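Local coordinates for protein probable tautomerase HP_0924 (Helicobacter pylori, PDB 3M21) that is a probable tautomerase of the MIF clan, a small beta-alpha-beta protein that assembles with five further copies of itself, at residues 6-11 and 62-67; 17-22 and 45-50; 26-31 and 36-41. One frame throughout, in Å; residues are numbered along the deposited sequence.

Interaction 1: residues 6-11 and 62-67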
ATOM      1  N   LYS F   6       0.987   1.708   9.471  1.00 15.85           N
ATOM      2  CA  LYS F   6       0.202   0.546   9.851  1.00 18.91           C
ATOM      3  C   LYS F   6       0.704   0.066  11.201  1.00 20.79           C
ATOM      4  O   LYS F   6       1.895  -0.217  11.369  1.00 22.42           O
ATOM      5  CB  LYS F   6       0.355  -0.559   8.809  1.00 18.88           C
ATOM      6  CG  LYS F   6      -0.166  -0.172   7.432  1.00 20.71           C
ATOM      7  CD  LYS F   6      -0.070  -1.336   6.451  1.00 25.87           C
ATOM      8  CE  LYS F   6      -0.485  -0.906   5.064  1.00 31.08           C
ATOM      9  NZ  LYS F   6      -1.876  -0.380   5.043  1.00 33.93           N
ATOM     10  N   LEU F   7      -0.204  -0.023  12.164  1.00 18.59           N
ATOM     11  CA  LEU F   7       0.161  -0.452  13.505  1.00 20.46           C
ATOM     12  C   LEU F   7      -0.930  -1.318  14.132  1.00 20.69           C
ATOM     13  O   LEU F   7      -2.059  -1.342  13.655  1.00 20.39           O
ATOM     14  CB  LEU F   7       0.413   0.780  14.369  1.00 20.65           C
ATOM     15  CG  LEU F   7      -0.781   1.735  14.515  1.00 20.43           C
ATOM     16  CD1 LEU F   7      -1.770   1.168  15.523  1.00 22.93           C
ATOM     17  CD2 LEU F   7      -0.307   3.109  14.989  1.00 23.48           C
ATOM     18  N   VAL F   8      -0.585  -2.027  15.197  1.00 21.48           N
ATOM     19  CA  VAL F   8      -1.552  -2.873  15.893  1.00 24.16           C
ATOM     20  C   VAL F   8      -1.973  -2.207  17.202  1.00 24.94           C
ATOM     21  O   VAL F   8      -1.123  -1.844  18.024  1.00 24.87           O
ATOM     22  CB  VAL F   8      -0.954  -4.255  16.222  1.00 24.20           C
ATOM     23  CG1 VAL F   8      -2.025  -5.164  16.801  1.00 22.97           C
ATOM     24  CG2 VAL F   8      -0.355  -4.859  14.977  1.00 22.62           C
ATOM     25  N   PRO F   9      -3.291  -2.015  17.405  1.00 24.42           N
ATOM     26  CA  PRO F   9      -3.779  -1.387  18.640  1.00 26.41           C
ATOM     27  C   PRO F   9      -3.313  -2.150  19.872  1.00 29.76           C
ATOM     28  O   PRO F   9      -3.023  -3.343  19.798  1.00 29.04           O
ATOM     29  CB  PRO F   9      -5.298  -1.456  18.488  1.00 24.67           C
ATOM     30  CG  PRO F   9      -5.489  -1.332  17.017  1.00 25.52           C
ATOM     31  CD  PRO F   9      -4.404  -2.255  16.470  1.00 22.90           C
ATOM     32  N   GLU F  10      -3.251  -1.461  21.005  1.00 33.52           N
ATOM     33  CA  GLU F  10      -2.835  -2.087  22.251  1.00 38.36           C
ATOM     34  C   GLU F  10      -3.056  -1.164  23.437  1.00 39.54           C
ATOM     35  O   GLU F  10      -2.753   0.026  23.372  1.00 39.54           O
ATOM     36  CB  GLU F  10      -1.361  -2.490  22.183  1.00 40.64           C
ATOM     37  CG  GLU F  10      -0.823  -3.004  23.506  1.00 44.14           C
ATOM     38  CD  GLU F  10       0.427  -3.843  23.358  1.00 45.93           C
ATOM     39  OE1 GLU F  10       1.415  -3.337  22.772  1.00 46.68           O
ATOM     40  OE2 GLU F  10       0.419  -5.009  23.835  1.00 46.02           O
ATOM     41  N   ASN F  11      -3.590  -1.732  24.516  1.00 41.18           N
ATOM     42  CA  ASN F  11      -3.866  -1.004  25.749  1.00 41.65           C
ATOM     43  C   ASN F  11      -4.640   0.298  25.556  1.00 42.38           C
ATOM     44  O   ASN F  11      -4.131   1.384  25.846  1.00 42.92           O
ATOM     45  CB  ASN F  11      -2.562  -0.703  26.496  1.00 42.77           C
ATOM     46  CG  ASN F  11      -1.692  -1.932  26.671  1.00 44.62           C
ATOM     47  OD1 ASN F  11      -2.169  -2.999  27.060  1.00 42.21           O
ATOM     48  ND2 ASN F  11      -0.403  -1.782  26.393  1.00 46.44           N
ATOM     49  N   HIS F  62       0.174 -13.657  19.035  1.00 24.46           N
ATOM     50  CA  HIS F  62       1.020 -14.691  19.608  1.00 24.40           C
ATOM     51  C   HIS F  62       2.253 -14.097  20.281  1.00 24.82           C
ATOM     52  O   HIS F  62       2.622 -14.495  21.388  1.00 23.02           O
ATOM     53  CB  HIS F  62       1.422 -15.687  18.515  1.00 24.93           C
ATOM     54  CG  HIS F  62       2.328 -16.784  18.994  1.00 27.55           C
ATOM     55  ND1 HIS F  62       3.699 -16.658  19.023  1.00 27.85           N
ATOM     56  CD2 HIS F  62       2.047 -18.012  19.492  1.00 25.94           C
ATOM     57  CE1 HIS F  62       4.229 -17.763  19.519  1.00 27.02           C
ATOM     58  NE2 HIS F  62       3.251 -18.601  19.812  1.00 28.35           N
ATOM     59  N   LEU F  63       2.888 -13.138  19.614  1.00 24.39           N
ATOM     60  CA  LEU F  63       4.076 -12.495  20.169  1.00 24.83           C
ATOM     61  C   LEU F  63       3.776 -11.769  21.476  1.00 24.51           C
ATOM     62  O   LEU F  63       4.604 -11.731  22.378  1.00 25.28           O
ATOM     63  CB  LEU F  63       4.664 -11.499  19.162  1.00 22.30           C
ATOM     64  CG  LEU F  63       5.269 -12.085  17.882  1.00 20.98           C
ATOM     65  CD1 LEU F  63       5.693 -10.956  16.971  1.00 20.03           C
ATOM     66  CD2 LEU F  63       6.471 -12.972  18.218  1.00 20.53           C
ATOM     67  N   ARG F  64       2.583 -11.193  21.576  1.00 24.49           N
ATOM     68  CA  ARG F  64       2.219 -10.457  22.777  1.00 24.14           C
ATOM     69  C   ARG F  64       1.912 -11.329  23.990  1.00 24.19           C
ATOM     70  O   ARG F  64       1.660 -10.820  25.082  1.00 26.42           O
ATOM     71  CB  ARG F  64       1.055  -9.522  22.477  1.00 22.55           C
ATOM     72  CG  ARG F  64       1.485  -8.320  21.659  1.00 25.09           C
ATOM     73  CD  ARG F  64       0.348  -7.336  21.477  1.00 27.19           C
ATOM     74  NE  ARG F  64       0.752  -6.175  20.686  1.00 28.76           N
ATOM     75  CZ  ARG F  64      -0.102  -5.285  20.190  1.00 30.78           C
ATOM     76  NH1 ARG F  64      -1.405  -5.433  20.408  1.00 31.29           N
ATOM     77  NH2 ARG F  64       0.341  -4.254  19.481  1.00 31.70           N
ATOM     78  N   GLN F  65       1.942 -12.641  23.802  1.00 25.10           N
ATOM     79  CA  GLN F  65       1.698 -13.560  24.906  1.00 26.71           C
ATOM     80  C   GLN F  65       2.898 -13.478  25.838  1.00 27.91           C
ATOM     81  O   GLN F  65       2.770 -13.605  27.057  1.00 27.31           O
ATOM     82  CB  GLN F  65       1.535 -14.984  24.377  1.00 26.79           C
ATOM     83  CG  GLN F  65       0.276 -15.181  23.558  1.00 28.80           C
ATOM     84  CD  GLN F  65      -0.969 -14.796  24.334  1.00 31.10           C
ATOM     85  OE1 GLN F  65      -1.143 -15.202  25.480  1.00 28.75           O
ATOM     86  NE2 GLN F  65      -1.845 -14.014  23.709  1.00 32.30           N
ATOM     87  N   LYS F  66       4.067 -13.262  25.240  1.00 29.66           N
ATOM     88  CA  LYS F  66       5.321 -13.134  25.972  1.00 33.66           C
ATOM     89  C   LYS F  66       5.561 -11.642  26.175  1.00 36.82           C
ATOM     90  O   LYS F  66       5.422 -10.849  25.243  1.00 38.55           O
ATOM     91  CB  LYS F  66       6.464 -13.750  25.154  1.00 33.77           C
ATOM     92  CG  LYS F  66       7.835 -13.776  25.828  1.00 34.93           C
ATOM     93  CD  LYS F  66       8.840 -14.432  24.891  1.00 36.96           C
ATOM     94  CE  LYS F  66      10.119 -14.861  25.589  1.00 37.72           C
ATOM     95  NZ  LYS F  66      10.978 -15.656  24.654  1.00 38.59           N
ATOM     96  N   ASN F  67       5.902 -11.261  27.400  1.00 38.89           N
ATOM     97  CA  ASN F  67       6.161  -9.864  27.725  1.00 42.41           C
ATOM     98  C   ASN F  67       7.363  -9.352  26.942  1.00 43.20           C
ATOM     99  O   ASN F  67       7.284  -8.228  26.401  1.00 45.45           O
ATOM    100  CB  ASN F  67       6.407  -9.711  29.224  1.00 43.84           C
TER
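R64 reaches across to V8, P9 and E10 with almost its whole side chain. CB starts it toward residues 6-11. From CG to NE the chain is extended, which carries the guanidinium to the backbone of the other segment. CG stays at the margin of the E10 carboxylate. CD comes closer, with E10 OE2 3.3 Å from R64 CD. At NE the charges meet: E10 OE2 lies 3.4 Å from R64 NE. This salt bridge is one of charge alone, since the oxygen sits well above the guanidinium plane and no N-H points at it. CZ lies beneath E10 CD, which stands 3.5 Å above the plane and over its centre. The two flat groups are stacked, with their planes 19° apart. The end nitrogens work at the edge instead. R64 NH1 donates to P9 O at 2.7 Å with an N-H...O angle of 163°. R64 NH2 donates to V8 O at 3.2 Å, and V8 O lies in the guanidinium plane. Seen from V8, that nitrogen is above the carbonyl plane. R64 NH2 also rests on the valine, 3.5 Å from V8 CB. Two edge bonds and a carboxylate over one face together fix the rotation of the group.

E10 meets R64 from the opposite direction. Its CG is anti to the backbone N (chi1 173°), and the extended chain lays the carboxylate over the arginine.

This is a surface contact. It joins the loop leaving strand 2-7 to the C-terminal tail just after helix 60-63. Beside it, V8 also touches S50, and L7 bonds through its backbone to D46 and V48.

Interaction 2: residues 17-22 and 45-50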
ATOM      1  N   GLU F  17      -6.138  11.403  20.008  1.00 28.55           N
ATOM      2  CA  GLU F  17      -5.103  12.365  20.344  1.00 28.10           C
ATOM      3  C   GLU F  17      -3.754  11.845  19.860  1.00 27.79           C
ATOM      4  O   GLU F  17      -2.965  12.581  19.262  1.00 28.05           O
ATOM      5  CB  GLU F  17      -5.058  12.578  21.858  1.00 30.58           C
ATOM      6  CG  GLU F  17      -3.862  13.371  22.334  1.00 37.09           C
ATOM      7  CD  GLU F  17      -3.938  14.834  21.948  1.00 42.06           C
ATOM      8  OE1 GLU F  17      -4.228  15.134  20.769  1.00 44.91           O
ATOM      9  OE2 GLU F  17      -3.702  15.691  22.828  1.00 46.76           O
ATOM     10  N   GLN F  18      -3.486  10.568  20.110  1.00 25.84           N
ATOM     11  CA  GLN F  18      -2.219   9.997  19.686  1.00 26.48           C
ATOM     12  C   GLN F  18      -2.143   9.877  18.172  1.00 23.54           C
ATOM     13  O   GLN F  18      -1.070  10.021  17.599  1.00 23.32           O
ATOM     14  CB  GLN F  18      -2.001   8.637  20.335  1.00 26.22           C
ATOM     15  CG  GLN F  18      -1.857   8.732  21.843  1.00 31.22           C
ATOM     16  CD  GLN F  18      -1.875   7.378  22.495  1.00 31.32           C
ATOM     17  OE1 GLN F  18      -2.742   6.558  22.207  1.00 31.29           O
ATOM     18  NE2 GLN F  18      -0.923   7.135  23.387  1.00 35.26           N
ATOM     19  N   LYS F  19      -3.276   9.601  17.532  1.00 22.37           N
ATOM     20  CA  LYS F  19      -3.290   9.503  16.079  1.00 23.53           C
ATOM     21  C   LYS F  19      -2.989  10.891  15.533  1.00 24.66           C
ATOM     22  O   LYS F  19      -2.281  11.044  14.536  1.00 23.40           O
ATOM     23  CB  LYS F  19      -4.653   9.047  15.563  1.00 22.57           C
ATOM     24  CG  LYS F  19      -5.057   7.638  15.965  1.00 22.82           C
ATOM     25  CD  LYS F  19      -6.463   7.372  15.467  1.00 24.66           C
ATOM     26  CE  LYS F  19      -7.121   6.217  16.170  1.00 24.46           C
ATOM     27  NZ  LYS F  19      -8.453   5.937  15.571  1.00 21.67           N
ATOM     28  N   GLN F  20      -3.534  11.904  16.197  1.00 22.86           N
ATOM     29  CA  GLN F  20      -3.313  13.278  15.776  1.00 26.40           C
ATOM     30  C   GLN F  20      -1.824  13.611  15.946  1.00 26.00           C
ATOM     31  O   GLN F  20      -1.241  14.292  15.107  1.00 27.13           O
ATOM     32  CB  GLN F  20      -4.210  14.220  16.597  1.00 28.03           C
ATOM     33  CG  GLN F  20      -4.164  15.680  16.190  1.00 33.26           C
ATOM     34  CD  GLN F  20      -5.184  16.520  16.947  1.00 37.55           C
ATOM     35  OE1 GLN F  20      -5.038  17.738  17.066  1.00 39.78           O
ATOM     36  NE2 GLN F  20      -6.231  15.870  17.454  1.00 37.68           N
ATOM     37  N   GLN F  21      -1.202  13.108  17.012  1.00 26.60           N
ATOM     38  CA  GLN F  21       0.222  13.340  17.247  1.00 26.38           C
ATOM     39  C   GLN F  21       1.066  12.691  16.141  1.00 27.26           C
ATOM     40  O   GLN F  21       2.127  13.198  15.786  1.00 24.49           O
ATOM     41  CB  GLN F  21       0.656  12.752  18.594  1.00 31.34           C
ATOM     42  CG  GLN F  21       0.058  13.413  19.834  1.00 35.17           C
ATOM     43  CD  GLN F  21       0.232  12.554  21.087  1.00 37.48           C
ATOM     44  OE1 GLN F  21       1.338  12.114  21.402  1.00 41.36           O
ATOM     45  NE2 GLN F  21      -0.863  12.318  21.803  1.00 39.21           N
ATOM     46  N   LEU F  22       0.601  11.561  15.611  1.00 25.46           N
ATOM     47  CA  LEU F  22       1.328  10.870  14.547  1.00 26.03           C
ATOM     48  C   LEU F  22       1.221  11.664  13.252  1.00 24.98           C
ATOM     49  O   LEU F  22       2.203  11.815  12.521  1.00 26.38           O
ATOM     50  CB  LEU F  22       0.776   9.448  14.354  1.00 26.17           C
ATOM     51  CG  LEU F  22       1.079   8.452  15.486  1.00 25.94           C
ATOM     52  CD1 LEU F  22       0.364   7.135  15.248  1.00 27.17           C
ATOM     53  CD2 LEU F  22       2.584   8.238  15.576  1.00 26.67           C
ATOM     54  N   ILE F  45      -3.450   6.409   8.780  1.00 16.56           N
ATOM     55  CA  ILE F  45      -3.067   5.459   9.806  1.00 17.47           C
ATOM     56  C   ILE F  45      -4.029   4.284   9.723  1.00 20.09           C
ATOM     57  O   ILE F  45      -5.254   4.456   9.756  1.00 20.40           O
ATOM     58  CB  ILE F  45      -3.171   6.084  11.216  1.00 18.29           C
ATOM     59  CG1 ILE F  45      -2.196   7.263  11.345  1.00 19.74           C
ATOM     60  CG2 ILE F  45      -2.895   5.038  12.270  1.00 17.35           C
ATOM     61  CD1 ILE F  45      -2.438   8.109  12.600  1.00 17.50           C
ATOM     62  N   ASP F  46      -3.482   3.083   9.598  1.00 19.40           N
ATOM     63  CA  ASP F  46      -4.316   1.889   9.535  1.00 19.64           C
ATOM     64  C   ASP F  46      -4.104   1.118  10.820  1.00 21.47           C
ATOM     65  O   ASP F  46      -2.973   0.964  11.276  1.00 19.73           O
ATOM     66  CB  ASP F  46      -3.910   1.024   8.348  1.00 20.46           C
ATOM     67  CG  ASP F  46      -4.096   1.733   7.028  1.00 18.75           C
ATOM     68  OD1 ASP F  46      -5.174   2.345   6.821  1.00 22.15           O
ATOM     69  OD2 ASP F  46      -3.178   1.660   6.191  1.00 22.44           O
ATOM     70  N   GLU F  47      -5.196   0.635  11.399  1.00 20.80           N
ATOM     71  CA  GLU F  47      -5.129  -0.131  12.625  1.00 22.40           C
ATOM     72  C   GLU F  47      -5.383  -1.587  12.270  1.00 24.48           C
ATOM     73  O   GLU F  47      -6.480  -1.958  11.841  1.00 25.64           O
ATOM     74  CB  GLU F  47      -6.158   0.392  13.627  1.00 24.13           C
ATOM     75  CG  GLU F  47      -5.784   1.760  14.182  1.00 25.96           C
ATOM     76  CD  GLU F  47      -6.900   2.414  14.981  1.00 25.07           C
ATOM     77  OE1 GLU F  47      -7.530   3.352  14.466  1.00 27.54           O
ATOM     78  OE2 GLU F  47      -7.150   1.982  16.119  1.00 28.68           O
ATOM     79  N   VAL F  48      -4.344  -2.400  12.438  1.00 22.82           N
ATOM     80  CA  VAL F  48      -4.386  -3.821  12.107  1.00 22.57           C
ATOM     81  C   VAL F  48      -4.616  -4.714  13.315  1.00 22.29           C
ATOM     82  O   VAL F  48      -3.956  -4.560  14.346  1.00 23.21           O
ATOM     83  CB  VAL F  48      -3.062  -4.243  11.443  1.00 22.32           C
ATOM     84  CG1 VAL F  48      -3.161  -5.668  10.942  1.00 22.70           C
ATOM     85  CG2 VAL F  48      -2.731  -3.284  10.312  1.00 21.09           C
ATOM     86  N   ASP F  49      -5.549  -5.650  13.180  1.00 23.51           N
ATOM     87  CA  ASP F  49      -5.848  -6.586  14.260  1.00 26.05           C
ATOM     88  C   ASP F  49      -4.589  -7.388  14.561  1.00 24.08           C
ATOM     89  O   ASP F  49      -3.854  -7.767  13.649  1.00 24.79           O
ATOM     90  CB  ASP F  49      -6.974  -7.529  13.839  1.00 28.05           C
ATOM     91  CG  ASP F  49      -7.475  -8.384  14.982  1.00 33.86           C
ATOM     92  OD1 ASP F  49      -6.934  -9.490  15.191  1.00 30.32           O
ATOM     93  OD2 ASP F  49      -8.407  -7.934  15.682  1.00 37.28           O
ATOM     94  N   SER F  50      -4.345  -7.642  15.843  1.00 24.84           N
ATOM     95  CA  SER F  50      -3.162  -8.386  16.264  1.00 24.99           C
ATOM     96  C   SER F  50      -3.036  -9.768  15.626  1.00 24.64           C
ATOM     97  O   SER F  50      -1.956 -10.359  15.642  1.00 26.10           O
ATOM     98  CB  SER F  50      -3.136  -8.518  17.787  1.00 24.75           C
ATOM     99  OG  SER F  50      -4.187  -9.349  18.236  1.00 25.78           O
TER
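K19 and E47 cross at about a right angle and meet at their ends. The lysine comes off helix 16-34, the glutamate off strand 42-47. Both chains are extended beyond CG, so each spans part of the gap between helix and strand. K19 NZ donates to E47 OE1 at 3.0 Å, which makes a salt bridge with a hydrogen bond in it. The nitrogen approaches OE1 on its syn side, 31° out of the carboxylate plane. The last methylene follows closely, with K19 CE 3.4 Å from E47 OE1.

I45 meets the helix with a single methyl group. Its CG1 is anti to the carbonyl carbon (chi1 -63°), and the extended chi2 pushes CD1 at the helix between K19 and L22. I45 CD1 lies 3.5 Å from K19 O and 3.8 Å from K19 CB. On the L22 side, I45 CD1 is 3.9 Å from L22 CB and 4.0 Å from L22 CD1. L22 and I45 also cross at about a right angle, so the isoleucine end abuts the leucine and does not run along it.

The short axes of helix 17-22 and strand 45-47 pass 10.7 Å apart at 139°. This is the packing of the helix on the sheet in the beta-alpha-beta unit 2-7, 16-34, 42-47. L22 also packs on M30 of the second subunit.

The chemistry is divided into an apolar part and a charged part. The ion pair is also shared with another chain: N52 of the fourth subunit accepts from K19 NZ and donates to E47 OE1 and I45 O. Lysine, glutamate and asparagine thus satisfy one another in a polar cluster at the subunit interface. This network would probably stabilise the charged forms of K19 and E47.

Interaction 3: residues 26-31 and 36-41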
ATOM      1  N   VAL F  26       4.657  13.135  11.711  1.00 29.87           N
ATOM      2  CA  VAL F  26       5.147  12.781  10.386  1.00 31.98           C
ATOM      3  C   VAL F  26       5.176  14.000   9.473  1.00 31.58           C
ATOM      4  O   VAL F  26       6.118  14.184   8.709  1.00 31.71           O
ATOM      5  CB  VAL F  26       4.267  11.680   9.736  1.00 33.01           C
ATOM      6  CG1 VAL F  26       4.531  11.613   8.240  1.00 33.44           C
ATOM      7  CG2 VAL F  26       4.567  10.341  10.377  1.00 29.98           C
ATOM      8  N   SER F  27       4.141  14.829   9.551  1.00 32.16           N
ATOM      9  CA  SER F  27       4.071  16.021   8.720  1.00 32.36           C
ATOM     10  C   SER F  27       5.245  16.953   9.022  1.00 33.28           C
ATOM     11  O   SER F  27       5.918  17.417   8.103  1.00 33.01           O
ATOM     12  CB  SER F  27       2.744  16.748   8.941  1.00 32.33           C
ATOM     13  OG  SER F  27       1.649  15.915   8.572  1.00 36.69           O
ATOM     14  N   ASP F  28       5.506  17.221  10.300  1.00 33.04           N
ATOM     15  CA  ASP F  28       6.625  18.095  10.646  1.00 32.09           C
ATOM     16  C   ASP F  28       7.935  17.498  10.137  1.00 32.01           C
ATOM     17  O   ASP F  28       8.790  18.220   9.624  1.00 31.65           O
ATOM     18  CB  ASP F  28       6.713  18.309  12.162  1.00 34.03           C
ATOM     19  CG  ASP F  28       5.516  19.058  12.719  1.00 34.40           C
ATOM     20  OD1 ASP F  28       4.942  19.897  11.993  1.00 36.43           O
ATOM     21  OD2 ASP F  28       5.152  18.818  13.889  1.00 37.92           O
ATOM     22  N   LEU F  29       8.086  16.182  10.278  1.00 28.98           N
ATOM     23  CA  LEU F  29       9.295  15.499   9.825  1.00 29.76           C
ATOM     24  C   LEU F  29       9.562  15.776   8.343  1.00 29.69           C
ATOM     25  O   LEU F  29      10.693  16.054   7.951  1.00 30.05           O
ATOM     26  CB  LEU F  29       9.177  13.988  10.042  1.00 28.10           C
ATOM     27  CG  LEU F  29      10.376  13.152   9.566  1.00 28.25           C
ATOM     28  CD1 LEU F  29      11.577  13.458  10.458  1.00 27.70           C
ATOM     29  CD2 LEU F  29      10.056  11.653   9.628  1.00 23.83           C
ATOM     30  N   MET F  30       8.517  15.694   7.523  1.00 30.54           N
ATOM     31  CA  MET F  30       8.664  15.940   6.090  1.00 31.78           C
ATOM     32  C   MET F  30       9.034  17.396   5.801  1.00 34.29           C
ATOM     33  O   MET F  30       9.835  17.675   4.902  1.00 31.31           O
ATOM     34  CB  MET F  30       7.371  15.605   5.343  1.00 30.98           C
ATOM     35  CG  MET F  30       6.941  14.152   5.428  1.00 28.17           C
ATOM     36  SD  MET F  30       8.219  13.020   4.881  1.00 28.97           S
ATOM     37  CE  MET F  30       8.233  13.355   3.119  1.00 27.29           C
ATOM     38  N   VAL F  31       8.440  18.320   6.549  1.00 34.96           N
ATOM     39  CA  VAL F  31       8.724  19.739   6.364  1.00 38.30           C
ATOM     40  C   VAL F  31      10.155  20.053   6.798  1.00 38.79           C
ATOM     41  O   VAL F  31      10.861  20.812   6.142  1.00 40.16           O
ATOM     42  CB  VAL F  31       7.750  20.618   7.182  1.00 38.75           C
ATOM     43  CG1 VAL F  31       8.070  22.098   6.970  1.00 39.19           C
ATOM     44  CG2 VAL F  31       6.325  20.322   6.773  1.00 38.98           C
ATOM     45  N   LYS F  36       9.097  19.993   2.404  1.00 50.78           N
ATOM     46  CA  LYS F  36       7.906  19.643   1.636  1.00 51.32           C
ATOM     47  C   LYS F  36       6.757  20.561   2.057  1.00 51.38           C
ATOM     48  O   LYS F  36       6.753  21.093   3.169  1.00 49.86           O
ATOM     49  CB  LYS F  36       7.520  18.183   1.891  1.00 52.59           C
ATOM     50  CG  LYS F  36       8.631  17.169   1.619  1.00 53.87           C
ATOM     51  CD  LYS F  36       8.580  16.585   0.207  1.00 56.14           C
ATOM     52  CE  LYS F  36       8.942  17.600  -0.862  1.00 58.12           C
ATOM     53  NZ  LYS F  36       9.072  16.949  -2.196  1.00 60.07           N
ATOM     54  N   ASN F  37       5.786  20.749   1.168  1.00 51.51           N
ATOM     55  CA  ASN F  37       4.641  21.599   1.472  1.00 51.78           C
ATOM     56  C   ASN F  37       3.700  20.891   2.446  1.00 50.58           C
ATOM     57  O   ASN F  37       3.193  19.811   2.153  1.00 50.45           O
ATOM     58  CB  ASN F  37       3.894  21.954   0.182  1.00 53.58           C
ATOM     59  CG  ASN F  37       2.699  22.862   0.427  1.00 53.98           C
ATOM     60  OD1 ASN F  37       2.819  23.911   1.061  1.00 54.34           O
ATOM     61  ND2 ASN F  37       1.541  22.465  -0.087  1.00 54.77           N
ATOM     62  N   LYS F  38       3.476  21.508   3.604  1.00 49.30           N
ATOM     63  CA  LYS F  38       2.604  20.942   4.629  1.00 46.87           C
ATOM     64  C   LYS F  38       1.226  20.587   4.092  1.00 44.44           C
ATOM     65  O   LYS F  38       0.746  19.470   4.283  1.00 43.08           O
ATOM     66  CB  LYS F  38       2.437  21.926   5.791  1.00 49.07           C
ATOM     67  CG  LYS F  38       3.689  22.155   6.617  1.00 53.06           C
ATOM     68  CD  LYS F  38       3.424  23.106   7.781  1.00 54.69           C
ATOM     69  CE  LYS F  38       4.688  23.353   8.598  1.00 55.07           C
ATOM     70  NZ  LYS F  38       5.187  22.112   9.263  1.00 54.97           N
ATOM     71  N   ALA F  39       0.602  21.545   3.416  1.00 40.51           N
ATOM     72  CA  ALA F  39      -0.738  21.366   2.870  1.00 39.68           C
ATOM     73  C   ALA F  39      -0.905  20.138   1.981  1.00 37.78           C
ATOM     74  O   ALA F  39      -1.986  19.553   1.934  1.00 36.90           O
ATOM     75  CB  ALA F  39      -1.149  22.619   2.109  1.00 38.46           C
ATOM     76  N   SER F  40       0.159  19.741   1.287  1.00 35.86           N
ATOM     77  CA  SER F  40       0.091  18.588   0.387  1.00 33.89           C
ATOM     78  C   SER F  40       0.343  17.249   1.077  1.00 31.94           C
ATOM     79  O   SER F  40       0.209  16.191   0.458  1.00 32.35           O
ATOM     80  CB  SER F  40       1.100  18.749  -0.753  1.00 34.05           C
ATOM     81  OG  SER F  40       2.426  18.616  -0.269  1.00 35.05           O
ATOM     82  N   ILE F  41       0.690  17.284   2.358  1.00 29.04           N
ATOM     83  CA  ILE F  41       0.979  16.049   3.078  1.00 26.48           C
ATOM     84  C   ILE F  41      -0.241  15.250   3.501  1.00 25.00           C
ATOM     85  O   ILE F  41      -1.065  15.720   4.286  1.00 21.64           O
ATOM     86  CB  ILE F  41       1.825  16.317   4.333  1.00 25.89           C
ATOM     87  CG1 ILE F  41       3.119  17.035   3.940  1.00 28.18           C
ATOM     88  CG2 ILE F  41       2.167  15.004   5.019  1.00 24.85           C
ATOM     89  CD1 ILE F  41       3.980  17.419   5.121  1.00 26.53           C
TER
HETATM   90  O   HOH W   1      -0.978  15.673   6.985  1.00 26.27           O
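S27 OG is held by two groups. It bonds to I23 O one turn back in the helix, and it accepts a hydrogen bond from a water at 3.1 Å. The same water donates to I41 O at 2.7 Å, so it bridges helix 16-34 to the end of residues 36-41. I41 CG2 lies against the hydroxyl, 3.7 Å from S27 OG.

The other branch of I41 makes the apolar contact. Its CD1 sits on the helix surface, 3.6 Å from S27 O and 3.9 Å from M30 CB, with V31 CG2 close by.

K38 runs across V31 at about a right angle. Its chain is straight to CE and bends only at the last torsion (chi4 -64°). The bend brings NZ to D28, where NZ and D28 OD1 form a long salt bridge of 3.5 Å. V31 CG2 is unusually close to K38 CG, a detail best treated as doubtful.

K36 N gives a weak bond to M30 O, and the K36 side chain leads away to E10 of the second subunit.

The loop thus folds back on the last turns of the helix. M30, K36 and I41 also touch P1, the amino-terminal proline characteristic of tautomerases. This is the helix-to-strand return of a beta-alpha-beta crossover, where the chain leaves helix 16-34 and enters strand 42-47.

In the fold
Interactions 2 and 3 both use helix 16-34, with centres about 18 Å apart. Interaction 2 packs an early part of the helix on strand 42-47, and interaction 3 closes its far end. Interaction 1 touches interaction 2 directly, their centres about 14 Å apart. K6 NZ forms a salt bridge with D46 OD2 at 2.7 Å between the paired strands 2-7 and 42-47. Interactions 1 and 3 lie on opposite sides of the chain's centre, about 29 Å between centres. Across the subunit interface, K36 of interaction 3 forms a salt bridge with E10 of the second subunit, the residue that in interaction 1 lies over R64. Interaction 3 lies beside the amino-terminal proline P1.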